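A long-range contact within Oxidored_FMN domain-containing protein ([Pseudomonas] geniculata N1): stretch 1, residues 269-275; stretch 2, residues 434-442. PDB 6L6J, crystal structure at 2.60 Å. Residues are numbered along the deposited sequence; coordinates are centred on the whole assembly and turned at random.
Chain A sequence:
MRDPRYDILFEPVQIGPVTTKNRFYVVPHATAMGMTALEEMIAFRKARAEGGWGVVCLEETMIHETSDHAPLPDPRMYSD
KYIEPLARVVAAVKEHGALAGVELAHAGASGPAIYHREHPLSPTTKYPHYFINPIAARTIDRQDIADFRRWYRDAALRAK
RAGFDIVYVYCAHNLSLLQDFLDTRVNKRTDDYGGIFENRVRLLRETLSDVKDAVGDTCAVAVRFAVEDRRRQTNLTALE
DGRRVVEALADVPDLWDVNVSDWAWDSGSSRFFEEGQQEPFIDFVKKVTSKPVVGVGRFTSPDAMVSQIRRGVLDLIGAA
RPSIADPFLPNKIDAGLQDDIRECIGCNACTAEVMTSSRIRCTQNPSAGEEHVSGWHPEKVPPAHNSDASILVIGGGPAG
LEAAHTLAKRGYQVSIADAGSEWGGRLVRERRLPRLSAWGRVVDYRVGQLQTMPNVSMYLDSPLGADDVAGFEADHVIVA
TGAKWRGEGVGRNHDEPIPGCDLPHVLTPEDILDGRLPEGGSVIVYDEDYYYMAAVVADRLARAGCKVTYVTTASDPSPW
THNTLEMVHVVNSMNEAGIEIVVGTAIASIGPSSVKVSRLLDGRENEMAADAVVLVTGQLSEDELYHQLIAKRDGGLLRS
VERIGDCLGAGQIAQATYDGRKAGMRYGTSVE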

# COMPACT_ATOMS: atom_id res chain seq x y z
N SER A 269 -3.81 -4.26 5.74
CA SER A 269 -3.49 -5.26 4.68
C SER A 269 -4.65 -6.25 4.54
O SER A 269 -5.27 -6.56 5.56
CB SER A 269 -2.23 -5.98 5.00
OG SER A 269 -2.24 -7.27 4.42
N SER A 270 -4.90 -6.76 3.33
CA SER A 270 -5.98 -7.74 3.02
C SER A 270 -5.76 -9.08 3.75
O SER A 270 -6.76 -9.81 3.93
CB SER A 270 -6.16 -7.94 1.53
OG SER A 270 -5.13 -8.76 0.98
N ARG A 271 -4.52 -9.39 4.15
CA ARG A 271 -4.20 -10.56 5.02
C ARG A 271 -4.97 -10.52 6.38
O ARG A 271 -5.09 -11.56 7.04
CB ARG A 271 -2.68 -10.68 5.26
CG ARG A 271 -1.92 -11.29 4.10
CD ARG A 271 -0.68 -12.05 4.52
NE ARG A 271 0.43 -11.16 4.83
CZ ARG A 271 1.61 -11.55 5.31
NH1 ARG A 271 1.86 -12.83 5.58
NH2 ARG A 271 2.55 -10.65 5.51
N PHE A 272 -5.46 -9.36 6.82
CA PHE A 272 -5.96 -9.19 8.20
C PHE A 272 -7.24 -8.34 8.25
O PHE A 272 -7.94 -8.44 9.27
CB PHE A 272 -4.84 -8.62 9.06
CG PHE A 272 -3.63 -9.53 9.16
CD1 PHE A 272 -3.70 -10.73 9.85
CD2 PHE A 272 -2.43 -9.19 8.53
CE1 PHE A 272 -2.60 -11.56 9.95
CE2 PHE A 272 -1.33 -10.03 8.62
CZ PHE A 272 -1.41 -11.21 9.33
N PHE A 273 -7.54 -7.53 7.23
CA PHE A 273 -8.78 -6.71 7.20
C PHE A 273 -9.53 -7.00 5.90
O PHE A 273 -8.89 -7.51 5.02
CB PHE A 273 -8.39 -5.24 7.40
CG PHE A 273 -7.60 -4.97 8.66
CD1 PHE A 273 -6.25 -5.26 8.72
CD2 PHE A 273 -8.20 -4.41 9.78
CE1 PHE A 273 -5.51 -5.01 9.87
CE2 PHE A 273 -7.47 -4.17 10.93
CZ PHE A 273 -6.12 -4.47 10.98
N GLU A 274 -10.85 -6.75 5.85
CA GLU A 274 -11.63 -6.65 4.57
C GLU A 274 -12.34 -5.29 4.54
O GLU A 274 -12.12 -4.48 5.46
CB GLU A 274 -12.60 -7.84 4.39
CG GLU A 274 -13.03 -8.13 2.92
CD GLU A 274 -11.99 -8.45 1.83
OE1 GLU A 274 -10.77 -8.36 2.10
OE2 GLU A 274 -12.38 -8.78 0.72
N GLU A 275 -13.12 -5.04 3.48
CA GLU A 275 -13.80 -3.75 3.20
C GLU A 275 -14.57 -3.22 4.42
O GLU A 275 -15.19 -3.99 5.11
CB GLU A 275 -14.81 -3.89 2.07
CG GLU A 275 -14.18 -3.82 0.71
CD GLU A 275 -15.21 -3.54 -0.36
OE1 GLU A 275 -15.64 -2.34 -0.50
OE2 GLU A 275 -15.59 -4.55 -1.01
N PRO A 434 -3.51 -19.49 3.11
CA PRO A 434 -4.27 -18.68 4.05
C PRO A 434 -3.87 -17.19 3.99
O PRO A 434 -2.69 -16.87 4.01
CB PRO A 434 -3.92 -19.26 5.42
CG PRO A 434 -3.46 -20.66 5.12
CD PRO A 434 -2.74 -20.55 3.79
N ARG A 435 -4.91 -16.37 3.87
CA ARG A 435 -5.00 -14.88 3.94
C ARG A 435 -4.36 -14.22 2.72
O ARG A 435 -4.29 -12.99 2.72
CB ARG A 435 -4.66 -14.31 5.32
CG ARG A 435 -3.25 -14.46 5.85
CD ARG A 435 -3.25 -14.78 7.34
NE ARG A 435 -4.21 -13.99 8.07
CZ ARG A 435 -4.65 -14.22 9.31
NH1 ARG A 435 -4.17 -15.22 10.01
NH2 ARG A 435 -5.55 -13.42 9.86
N LEU A 436 -4.16 -14.97 1.63
CA LEU A 436 -3.62 -14.44 0.36
C LEU A 436 -4.70 -14.46 -0.72
O LEU A 436 -4.35 -14.35 -1.89
CB LEU A 436 -2.43 -15.30 -0.09
CG LEU A 436 -1.11 -15.08 0.64
CD1 LEU A 436 0.02 -15.60 -0.22
CD2 LEU A 436 -0.88 -13.62 1.00
N SER A 437 -5.96 -14.54 -0.35
CA SER A 437 -7.10 -14.74 -1.28
C SER A 437 -7.26 -13.53 -2.20
O SER A 437 -7.37 -13.76 -3.43
CB SER A 437 -8.37 -15.01 -0.53
OG SER A 437 -9.36 -15.41 -1.44
N ALA A 438 -7.33 -12.32 -1.64
CA ALA A 438 -7.50 -11.04 -2.40
C ALA A 438 -6.45 -10.88 -3.51
O ALA A 438 -6.73 -10.19 -4.47
CB ALA A 438 -7.43 -9.88 -1.45
N TRP A 439 -5.26 -11.48 -3.40
CA TRP A 439 -4.17 -11.29 -4.39
C TRP A 439 -4.55 -11.95 -5.73
O TRP A 439 -3.86 -11.68 -6.72
CB TRP A 439 -2.80 -11.76 -3.86
CG TRP A 439 -2.34 -11.03 -2.62
CD1 TRP A 439 -3.09 -10.32 -1.72
CD2 TRP A 439 -1.01 -11.01 -2.11
NE1 TRP A 439 -2.32 -9.84 -0.71
CE2 TRP A 439 -1.04 -10.26 -0.91
CE3 TRP A 439 0.20 -11.56 -2.54
CZ2 TRP A 439 0.11 -10.06 -0.14
CZ3 TRP A 439 1.32 -11.37 -1.77
CH2 TRP A 439 1.27 -10.63 -0.59
N GLY A 440 -5.63 -12.74 -5.76
CA GLY A 440 -6.15 -13.35 -6.99
C GLY A 440 -6.72 -12.31 -7.95
O GLY A 440 -6.88 -12.61 -9.19
N ARG A 441 -7.04 -11.11 -7.45
CA ARG A 441 -7.69 -10.10 -8.31
C ARG A 441 -6.64 -9.60 -9.31
O ARG A 441 -7.05 -9.15 -10.40
CB ARG A 441 -8.33 -9.00 -7.47
CG ARG A 441 -9.42 -9.50 -6.53
CD ARG A 441 -9.63 -8.50 -5.42
NE ARG A 441 -10.53 -8.93 -4.34
CZ ARG A 441 -10.82 -8.18 -3.27
NH1 ARG A 441 -10.28 -6.97 -3.13
NH2 ARG A 441 -11.62 -8.64 -2.32
N VAL A 442 -5.35 -9.72 -9.00
CA VAL A 442 -4.26 -9.48 -9.99
C VAL A 442 -4.54 -10.37 -11.23
O VAL A 442 -4.43 -9.83 -12.38
CB VAL A 442 -2.85 -9.69 -9.40
CG1 VAL A 442 -1.78 -9.96 -10.46
CG2 VAL A 442 -2.42 -8.50 -8.54
O HOH W 1 -1.76 -8.48 1.84
O HOH W 2 -5.76 -11.42 1.00

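Neither stretch contains a strand; the first has no regular secondary structure and meets a second that runs from loop through a 3-10 segment into a helix. In the first, the carbonyl of Ser269 accepts two backbone hydrogen bonds, from Phe272 N (3.1 Å to Ser269 O) and Phe273 N (3.0 Å to Ser269 O), while Arg271 N donates to Ser269 OG at 3.1 Å. These bonds fold residues 269 to 273 into a compact turn. The second stretch passes through a short 3-10 segment at Ala438 and Trp439 into a helix that includes Arg441 and Val442. The backbones come closest at Arg271 and Arg435, whose CA atoms lie 4.5 Å apart, and a CA-H...O contact of 3.3 Å runs from Arg271 CA to Arg435 O. Arg435 has a positive phi (70°), a conformation less common for residues with a side chain.

From that position its CA-to-CB bond points toward the first stretch, and the guanidinium reaches the backbone of the turn. Arg435 NE donates to Arg271 O at 2.8 Å in a nearly straight hydrogen bond (168°); Arg435 NH2 adds a weak one to Arg271 O at 3.4 Å. A carbonyl near the plane of the guanidinium can meet two N-H groups at once, which is why arginine suits this place. One face of the same group is left for Phe272, whose CD1 lies 3.3 Å from Arg435 NH2; the ring itself meets that nitrogen obliquely.

Arg271 contributes the aliphatic part of its side chain. Arg271 CD packs 3.8 Å from Arg435 CG and 3.9 Å from Leu436 CD2, so methylene and methyl groups meet here, while its own guanidinium is hydrogen-bonded elsewhere in the structure.

Ser270 is small enough to sit close to the 3-10 segment, with its OG 3.5 Å from Ala438 CB; the short alanine side chain points toward it. Water 2 joins the two sides, donating to Ser270 OG (2.7 Å from the water O) and to Arg435 O (2.8 Å from the water O) and accepting from Ala438 N (3.2 Å from the water O). Water 1 makes a second bridge: it donates to Ser269 OG, 2.9 Å from its O, and accepts from Trp439 NE1, also 2.9 Å from its O. The indole thus satisfies its single N-H although the residue is buried.

Farther along, the long side chains of Glu274 and Arg441 span a wider gap. Glu274 OE2 and Arg441 NH2 form a salt bridge at 3.1 Å, whose hydrogen bond is weak because its angle is only 128°.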